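Local coordinates for De novo designed switch protein caging a hemagglutinin binder (sCageHA267_1S) (Synthetic construct, PDB 7CBC), which is a designed six-helix-bundle switch that cages a hemagglutinin binder, probably releasing it as part of a modular biosensor, at residues F273-A278 with A299-D304; K14-N19 with A208-L213. All blocks are in the same frame, centred on the assembly; numbering follows the deposited sequence.

Interaction 1: residues F273-A278 with A299-D304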
ATOM      1  N   PHE A 273      -2.653  -2.976  13.709  1.00 40.85           N
ATOM      2  CA  PHE A 273      -3.750  -3.500  14.514  1.00 39.86           C
ATOM      3  C   PHE A 273      -4.478  -4.656  13.843  1.00 39.43           C
ATOM      4  O   PHE A 273      -5.525  -5.095  14.341  1.00 35.58           O
ATOM      5  CB  PHE A 273      -4.710  -2.365  14.861  1.00 40.52           C
ATOM      6  CG  PHE A 273      -4.031  -1.227  15.571  1.00 47.11           C
ATOM      7  CD1 PHE A 273      -4.010  -1.169  16.961  1.00 49.51           C
ATOM      8  CD2 PHE A 273      -3.367  -0.247  14.852  1.00 42.99           C
ATOM      9  CE1 PHE A 273      -3.361  -0.131  17.615  1.00 49.93           C
ATOM     10  CE2 PHE A 273      -2.715   0.788  15.498  1.00 48.88           C
ATOM     11  CZ  PHE A 273      -2.714   0.847  16.884  1.00 48.06           C
ATOM     12  N   ALA A 274      -3.925  -5.185  12.748  1.00 37.04           N
ATOM     13  CA  ALA A 274      -4.580  -6.269  12.023  1.00 35.59           C
ATOM     14  C   ALA A 274      -4.715  -7.523  12.881  1.00 37.78           C
ATOM     15  O   ALA A 274      -5.718  -8.240  12.791  1.00 34.48           O
ATOM     16  CB  ALA A 274      -3.801  -6.580  10.749  1.00 34.46           C
ATOM     17  N   CYS A 275      -3.706  -7.818  13.711  1.00 36.57           N
ATOM     18  CA  CYS A 275      -3.762  -9.031  14.518  1.00 37.54           C
ATOM     19  C   CYS A 275      -4.844  -8.937  15.586  1.00 35.76           C
ATOM     20  O   CYS A 275      -5.491  -9.944  15.901  1.00 34.90           O
ATOM     21  CB  CYS A 275      -2.384  -9.312  15.127  1.00 41.48           C
ATOM     22  SG  CYS A 275      -1.104  -9.752  13.878  1.00 53.06           S
ATOM     23  N   ARG A 276      -5.081  -7.744  16.132  1.00 37.42           N
ATOM     24  CA  ARG A 276      -6.186  -7.577  17.074  1.00 37.05           C
ATOM     25  C   ARG A 276      -7.531  -7.593  16.361  1.00 36.32           C
ATOM     26  O   ARG A 276      -8.490  -8.206  16.848  1.00 30.49           O
ATOM     27  CB  ARG A 276      -6.026  -6.277  17.863  1.00 40.83           C
ATOM     28  CG  ARG A 276      -4.890  -6.295  18.874  1.00 43.36           C
ATOM     29  CD  ARG A 276      -4.848  -4.972  19.605  1.00 51.24           C
ATOM     30  NE  ARG A 276      -3.745  -4.884  20.558  1.00 53.50           N
ATOM     31  CZ  ARG A 276      -3.537  -3.832  21.345  1.00 51.81           C
ATOM     32  NH1 ARG A 276      -4.369  -2.794  21.292  1.00 47.00           N
ATOM     33  NH2 ARG A 276      -2.503  -3.820  22.179  1.00 47.30           N
ATOM     34  N   ILE A 277      -7.626  -6.910  15.215  1.00 35.60           N
ATOM     35  CA  ILE A 277      -8.890  -6.859  14.485  1.00 33.13           C
ATOM     36  C   ILE A 277      -9.337  -8.264  14.104  1.00 33.03           C
ATOM     37  O   ILE A 277     -10.498  -8.641  14.313  1.00 28.27           O
ATOM     38  CB  ILE A 277      -8.770  -5.949  13.251  1.00 33.63           C
ATOM     39  CG1 ILE A 277      -8.775  -4.491  13.682  1.00 35.59           C
ATOM     40  CG2 ILE A 277      -9.935  -6.187  12.295  1.00 32.51           C
ATOM     41  CD1 ILE A 277      -7.920  -3.631  12.842  1.00 36.15           C
ATOM     42  N   ALA A 278      -8.419  -9.064  13.549  1.00 30.27           N
ATOM     43  CA  ALA A 278      -8.742 -10.457  13.256  1.00 33.67           C
ATOM     44  C   ALA A 278      -9.107 -11.208  14.526  1.00 32.77           C
ATOM     45  O   ALA A 278     -10.053 -12.005  14.536  1.00 34.90           O
ATOM     46  CB  ALA A 278      -7.570 -11.142  12.553  1.00 27.66           C
ATOM     47  N   ALA A 299      -2.040 -16.518   9.910  1.00 32.33           N
ATOM     48  CA  ALA A 299      -2.158 -15.224   9.250  1.00 34.65           C
ATOM     49  C   ALA A 299      -0.896 -14.375   9.416  1.00 33.25           C
ATOM     50  O   ALA A 299      -0.964 -13.134   9.381  1.00 35.85           O
ATOM     51  CB  ALA A 299      -3.384 -14.481   9.777  1.00 29.38           C
ATOM     52  N   GLY A 300       0.255 -15.014   9.607  1.00 35.68           N
ATOM     53  CA  GLY A 300       1.521 -14.306   9.680  1.00 36.23           C
ATOM     54  C   GLY A 300       1.716 -13.388  10.866  1.00 37.46           C
ATOM     55  O   GLY A 300       2.635 -12.564  10.839  1.00 38.42           O
ATOM     56  N   CYS A 301       0.882 -13.475  11.899  1.00 36.89           N
ATOM     57  CA  CYS A 301       1.174 -12.746  13.125  1.00 40.50           C
ATOM     58  C   CYS A 301       2.334 -13.426  13.834  1.00 40.84           C
ATOM     59  O   CYS A 301       2.422 -14.656  13.867  1.00 35.72           O
ATOM     60  CB  CYS A 301      -0.053 -12.681  14.056  1.00 39.37           C
ATOM     61  SG  CYS A 301      -1.472 -11.723  13.407  1.00 37.26           S
ATOM     62  N   SER A 302       3.240 -12.621  14.385  1.00 40.39           N
ATOM     63  CA  SER A 302       4.299 -13.150  15.234  1.00 43.30           C
ATOM     64  C   SER A 302       3.696 -13.829  16.458  1.00 48.56           C
ATOM     65  O   SER A 302       2.475 -13.794  16.666  1.00 45.41           O
ATOM     66  CB  SER A 302       5.242 -12.028  15.681  1.00 44.77           C
ATOM     67  OG  SER A 302       4.557 -11.101  16.513  1.00 42.07           O
ATOM     68  N   GLU A 303       4.537 -14.441  17.292  1.00 50.67           N
ATOM     69  CA  GLU A 303       4.035 -14.902  18.580  1.00 51.30           C
ATOM     70  C   GLU A 303       3.779 -13.730  19.515  1.00 50.06           C
ATOM     71  O   GLU A 303       2.856 -13.781  20.333  1.00 50.86           O
ATOM     72  CB  GLU A 303       5.019 -15.884  19.201  1.00 59.39           C
ATOM     73  CG  GLU A 303       4.379 -16.861  20.147  1.00 60.76           C
ATOM     74  CD  GLU A 303       5.185 -18.131  20.261  1.00 71.78           C
ATOM     75  OE1 GLU A 303       4.634 -19.217  19.964  1.00 78.08           O
ATOM     76  OE2 GLU A 303       6.374 -18.037  20.635  1.00 73.24           O
ATOM     77  N   ASP A 304       4.588 -12.672  19.402  1.00 53.99           N
ATOM     78  CA  ASP A 304       4.348 -11.446  20.158  1.00 53.33           C
ATOM     79  C   ASP A 304       2.971 -10.877  19.856  1.00 46.90           C
ATOM     80  O   ASP A 304       2.242 -10.464  20.763  1.00 45.74           O
ATOM     81  CB  ASP A 304       5.413 -10.405  19.819  1.00 52.55           C
ATOM     82  CG  ASP A 304       6.611 -10.460  20.743  1.00 61.53           C
ATOM     83  OD1 ASP A 304       6.529 -11.125  21.799  1.00 61.48           O
ATOM     84  OD2 ASP A 304       7.625  -9.808  20.414  1.00 64.52           O
TER
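The sulfur of Cys275 runs straight into that of Cys301: the two SG atoms are covalently joined at 2.1 Å in a disulfide, and this link makes up the whole side-chain contact between 273-278 and 299-304. It cross-braces a small three-helix unit, helices 274-284, 289-298 and 303-315, at the end of the chain, probably the caged binder. Cys275 sits in the first turn of helix 274-284, just past Phe273 at the N-cap position, while Cys301 lies in the short connection between the other two helices. Both side chains start out toward the opposite segment, and with SG anti to the carbonyl carbon on each (chi1 -67° and -65°) the sulfurs meet between the CA atoms of Cys275 and Cys301, which are 6.3 Å apart. The twist about the S–S bond is left-handed, with a chi3 of -112°, somewhat wider than a right angle.

The connection that carries Cys301 is well defined at either end. Helix 289-298 closes in a Schellman motif with Gly300, at positive phi, as its C-prime residue; the turn brings Cys301 N back to the carbonyl of Leu296, whose side chain also packs on Cys301. One residue further on, Ser302 starts the last helix as its N-cap, OG accepting from the backbone N of Glu305. Arg276, one residue after Cys275 and leaving the backbone away from 299-304, also ties to that last helix: its NE forms a salt bridge with Asp308 OD2.

Interaction 2: residues K14-N19 with A208-L213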
ATOM      1  N   LYS A  14      -5.174 -14.566   5.775  1.00 26.03           N
ATOM      2  CA  LYS A  14      -3.914 -14.801   5.074  1.00 32.85           C
ATOM      3  C   LYS A  14      -3.721 -13.819   3.923  1.00 29.10           C
ATOM      4  O   LYS A  14      -2.605 -13.343   3.678  1.00 28.53           O
ATOM      5  CB  LYS A  14      -3.857 -16.239   4.566  1.00 32.54           C
ATOM      6  CG  LYS A  14      -3.537 -17.234   5.667  1.00 36.07           C
ATOM      7  CD  LYS A  14      -2.545 -18.284   5.213  1.00 41.28           C
ATOM      8  CE  LYS A  14      -3.251 -19.514   4.686  1.00 43.17           C
ATOM      9  NZ  LYS A  14      -2.364 -20.722   4.781  1.00 52.81           N
ATOM     10  N   LEU A  15      -4.796 -13.522   3.190  1.00 28.95           N
ATOM     11  CA  LEU A  15      -4.703 -12.530   2.130  1.00 27.53           C
ATOM     12  C   LEU A  15      -4.440 -11.143   2.689  1.00 31.65           C
ATOM     13  O   LEU A  15      -3.734 -10.339   2.055  1.00 27.55           O
ATOM     14  CB  LEU A  15      -5.978 -12.541   1.299  1.00 25.50           C
ATOM     15  CG  LEU A  15      -6.124 -13.755   0.374  1.00 27.80           C
ATOM     16  CD1 LEU A  15      -7.312 -13.529  -0.513  1.00 25.43           C
ATOM     17  CD2 LEU A  15      -4.873 -13.993  -0.465  1.00 27.93           C
ATOM     18  N   GLN A  16      -4.983 -10.838   3.873  1.00 25.05           N
ATOM     19  CA  GLN A  16      -4.698  -9.539   4.466  1.00 28.34           C
ATOM     20  C   GLN A  16      -3.234  -9.437   4.880  1.00 28.48           C
ATOM     21  O   GLN A  16      -2.589  -8.413   4.631  1.00 25.09           O
ATOM     22  CB  GLN A  16      -5.620  -9.266   5.649  1.00 27.69           C
ATOM     23  CG  GLN A  16      -5.297  -7.950   6.332  1.00 29.93           C
ATOM     24  CD  GLN A  16      -6.425  -7.417   7.189  1.00 26.90           C
ATOM     25  OE1 GLN A  16      -6.491  -7.693   8.388  1.00 28.25           O
ATOM     26  NE2 GLN A  16      -7.311  -6.627   6.584  1.00 27.18           N
ATOM     27  N   ARG A  17      -2.684 -10.491   5.487  1.00 27.22           N
ATOM     28  CA  ARG A  17      -1.261 -10.480   5.828  1.00 29.85           C
ATOM     29  C   ARG A  17      -0.415 -10.213   4.592  1.00 29.61           C
ATOM     30  O   ARG A  17       0.498  -9.373   4.606  1.00 30.04           O
ATOM     31  CB  ARG A  17      -0.867 -11.812   6.472  1.00 32.43           C
ATOM     32  CG  ARG A  17       0.592 -11.895   6.951  1.00 34.82           C
ATOM     33  CD  ARG A  17       1.019 -10.658   7.743  1.00 35.68           C
ATOM     34  NE  ARG A  17       0.290 -10.474   8.997  1.00 34.13           N
ATOM     35  CZ  ARG A  17       0.454  -9.428   9.804  1.00 37.13           C
ATOM     36  NH1 ARG A  17       1.331  -8.485   9.483  1.00 34.41           N
ATOM     37  NH2 ARG A  17      -0.255  -9.323  10.923  1.00 34.34           N
ATOM     38  N   LEU A  18      -0.715 -10.924   3.509  1.00 25.26           N
ATOM     39  CA  LEU A  18      -0.015 -10.726   2.252  1.00 29.89           C
ATOM     40  C   LEU A  18      -0.025  -9.261   1.838  1.00 27.91           C
ATOM     41  O   LEU A  18       1.008  -8.704   1.451  1.00 26.28           O
ATOM     42  CB  LEU A  18      -0.670 -11.588   1.181  1.00 24.33           C
ATOM     43  CG  LEU A  18      -0.047 -11.448  -0.202  1.00 31.65           C
ATOM     44  CD1 LEU A  18       0.081 -12.851  -0.753  1.00 39.64           C
ATOM     45  CD2 LEU A  18      -0.901 -10.581  -1.126  1.00 27.78           C
ATOM     46  N   ASN A  19      -1.200  -8.627   1.906  1.00 27.91           N
ATOM     47  CA  ASN A  19      -1.337  -7.231   1.519  1.00 23.95           C
ATOM     48  C   ASN A  19      -0.549  -6.323   2.441  1.00 25.49           C
ATOM     49  O   ASN A  19       0.119  -5.394   1.974  1.00 27.81           O
ATOM     50  CB  ASN A  19      -2.810  -6.844   1.506  1.00 21.96           C
ATOM     51  CG  ASN A  19      -3.576  -7.565   0.429  1.00 27.75           C
ATOM     52  OD1 ASN A  19      -3.029  -7.855  -0.646  1.00 25.23           O
ATOM     53  ND2 ASN A  19      -4.851  -7.854   0.693  1.00 23.64           N
ATOM     54  N   ALA A 208     -15.896  -7.383   4.832  1.00 25.23           N
ATOM     55  CA  ALA A 208     -15.896  -5.943   4.595  1.00 26.98           C
ATOM     56  C   ALA A 208     -14.972  -5.224   5.565  1.00 34.51           C
ATOM     57  O   ALA A 208     -14.311  -4.241   5.199  1.00 29.79           O
ATOM     58  CB  ALA A 208     -17.310  -5.382   4.699  1.00 29.30           C
ATOM     59  N   GLN A 209     -14.917  -5.699   6.809  1.00 29.18           N
ATOM     60  CA  GLN A 209     -14.010  -5.113   7.785  1.00 29.83           C
ATOM     61  C   GLN A 209     -12.551  -5.300   7.366  1.00 33.95           C
ATOM     62  O   GLN A 209     -11.746  -4.357   7.420  1.00 31.42           O
ATOM     63  CB  GLN A 209     -14.288  -5.740   9.149  1.00 30.95           C
ATOM     64  CG  GLN A 209     -13.935  -4.885  10.330  1.00 39.34           C
ATOM     65  CD  GLN A 209     -14.399  -5.504  11.636  1.00 36.90           C
ATOM     66  OE1 GLN A 209     -15.203  -6.441  11.649  1.00 42.38           O
ATOM     67  NE2 GLN A 209     -13.874  -4.996  12.745  1.00 41.54           N
ATOM     68  N   LEU A 210     -12.190  -6.509   6.923  1.00 29.12           N
ATOM     69  CA  LEU A 210     -10.813  -6.754   6.497  1.00 28.09           C
ATOM     70  C   LEU A 210     -10.473  -5.978   5.231  1.00 28.57           C
ATOM     71  O   LEU A 210      -9.382  -5.399   5.124  1.00 28.81           O
ATOM     72  CB  LEU A 210     -10.597  -8.247   6.282  1.00 30.10           C
ATOM     73  CG  LEU A 210     -10.785  -9.076   7.544  1.00 28.73           C
ATOM     74  CD1 LEU A 210     -10.976 -10.528   7.194  1.00 25.53           C
ATOM     75  CD2 LEU A 210      -9.586  -8.899   8.461  1.00 29.62           C
ATOM     76  N   GLN A 211     -11.399  -5.933   4.268  1.00 24.52           N
ATOM     77  CA  GLN A 211     -11.152  -5.161   3.056  1.00 24.16           C
ATOM     78  C   GLN A 211     -10.952  -3.685   3.360  1.00 30.27           C
ATOM     79  O   GLN A 211     -10.232  -2.981   2.629  1.00 27.45           O
ATOM     80  CB  GLN A 211     -12.300  -5.369   2.076  1.00 22.30           C
ATOM     81  CG  GLN A 211     -12.143  -4.678   0.739  1.00 27.05           C
ATOM     82  CD  GLN A 211     -10.792  -4.926   0.048  1.00 26.45           C
ATOM     83  OE1 GLN A 211      -9.978  -5.765   0.468  1.00 23.59           O
ATOM     84  NE2 GLN A 211     -10.577  -4.219  -1.054  1.00 26.22           N
ATOM     85  N   ARG A 212     -11.571  -3.198   4.435  1.00 27.47           N
ATOM     86  CA  ARG A 212     -11.375  -1.814   4.857  1.00 29.89           C
ATOM     87  C   ARG A 212      -9.914  -1.547   5.198  1.00 27.46           C
ATOM     88  O   ARG A 212      -9.373  -0.485   4.865  1.00 30.06           O
ATOM     89  CB  ARG A 212     -12.280  -1.519   6.062  1.00 31.78           C
ATOM     90  CG  ARG A 212     -12.809  -0.097   6.198  1.00 40.49           C
ATOM     91  CD  ARG A 212     -13.734   0.020   7.435  1.00 47.47           C
ATOM     92  NE  ARG A 212     -15.020  -0.656   7.236  1.00 44.79           N
ATOM     93  CZ  ARG A 212     -15.526  -1.599   8.029  1.00 45.97           C
ATOM     94  NH1 ARG A 212     -14.870  -1.995   9.119  1.00 44.30           N
ATOM     95  NH2 ARG A 212     -16.703  -2.140   7.734  1.00 41.65           N
ATOM     96  N   LEU A 213      -9.256  -2.504   5.858  1.00 27.02           N
ATOM     97  CA  LEU A 213      -7.847  -2.336   6.200  1.00 27.84           C
ATOM     98  C   LEU A 213      -6.961  -2.483   4.970  1.00 28.72           C
ATOM     99  O   LEU A 213      -5.982  -1.750   4.824  1.00 28.13           O
ATOM    100  CB  LEU A 213      -7.432  -3.334   7.288  1.00 28.51           C
ATOM    101  CG  LEU A 213      -6.043  -3.174   7.946  1.00 32.44           C
ATOM    102  CD1 LEU A 213      -6.021  -3.773   9.337  1.00 35.88           C
ATOM    103  CD2 LEU A 213      -4.930  -3.816   7.119  1.00 32.17           C
TER
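Gln16 leaves helix 3-46 aimed at Leu210 on helix 195-239, where the two segments come closest. From CB the chain runs out nearly straight: CG is anti to the backbone N (chi1 177°) and the chain stays extended beyond it, carrying the amide across; the amide is then turned nearly square to that chain (chi3 92°). At CD the contact begins, with Leu210 CD2 3.7 Å away and Leu213 CD2 at 3.9 Å. OE1 rests against the same Leu210 methyl, 3.3 Å from CD2. The other branch, NE2, comes within 2.8 Å of the Leu210 backbone O, but the angle is too poor for a hydrogen bond, and it also lies 3.4 Å from Leu213 CB. Both leucine side chains cross the glutamine at about a right angle. The amide lies between Leu210 and Leu213, its atoms touching both.

This is an inter-helical layer of the six-helical bundle, where polar side chains are mixed in among the leucines. One turn on, Asn19 is held by Gln112 at OD1 and by Asn214 at ND2, and on the opposite segment Gln211 hydrogen-bonds through NE2 to Asn115 and Ser178. With an alanine in place of Gln16 the amide is absent, which would probably open a gap between Leu210 and Leu213 and leave the Leu210 carbonyl without its close polar neighbour. The side chain of Ala274, from helix 274-284, touches both Gln16 and Leu213.

In the fold
Interaction 2 is the buried one, where segments of the first and fifth long helices meet through one glutamine amide set against two leucines. Interaction 1 lies farther from the chain centre, is only partly buried, and fastens helix 274-284 to the connection before helix 303-315 with a covalent bond. They share no helix, yet they touch: the centres of interactions 1 and 2 are about 12 Å apart. Arg17, next to Gln16 on helix 3-46, reaches out of the bundle to the binder-like unit: its NE lies 3.0 Å from Ala299 O, a probable hydrogen bond, and its NH2 packs against the Cys275 sulfur. Noncovalent contacts thus seat the disulfide-braced unit against the bundle.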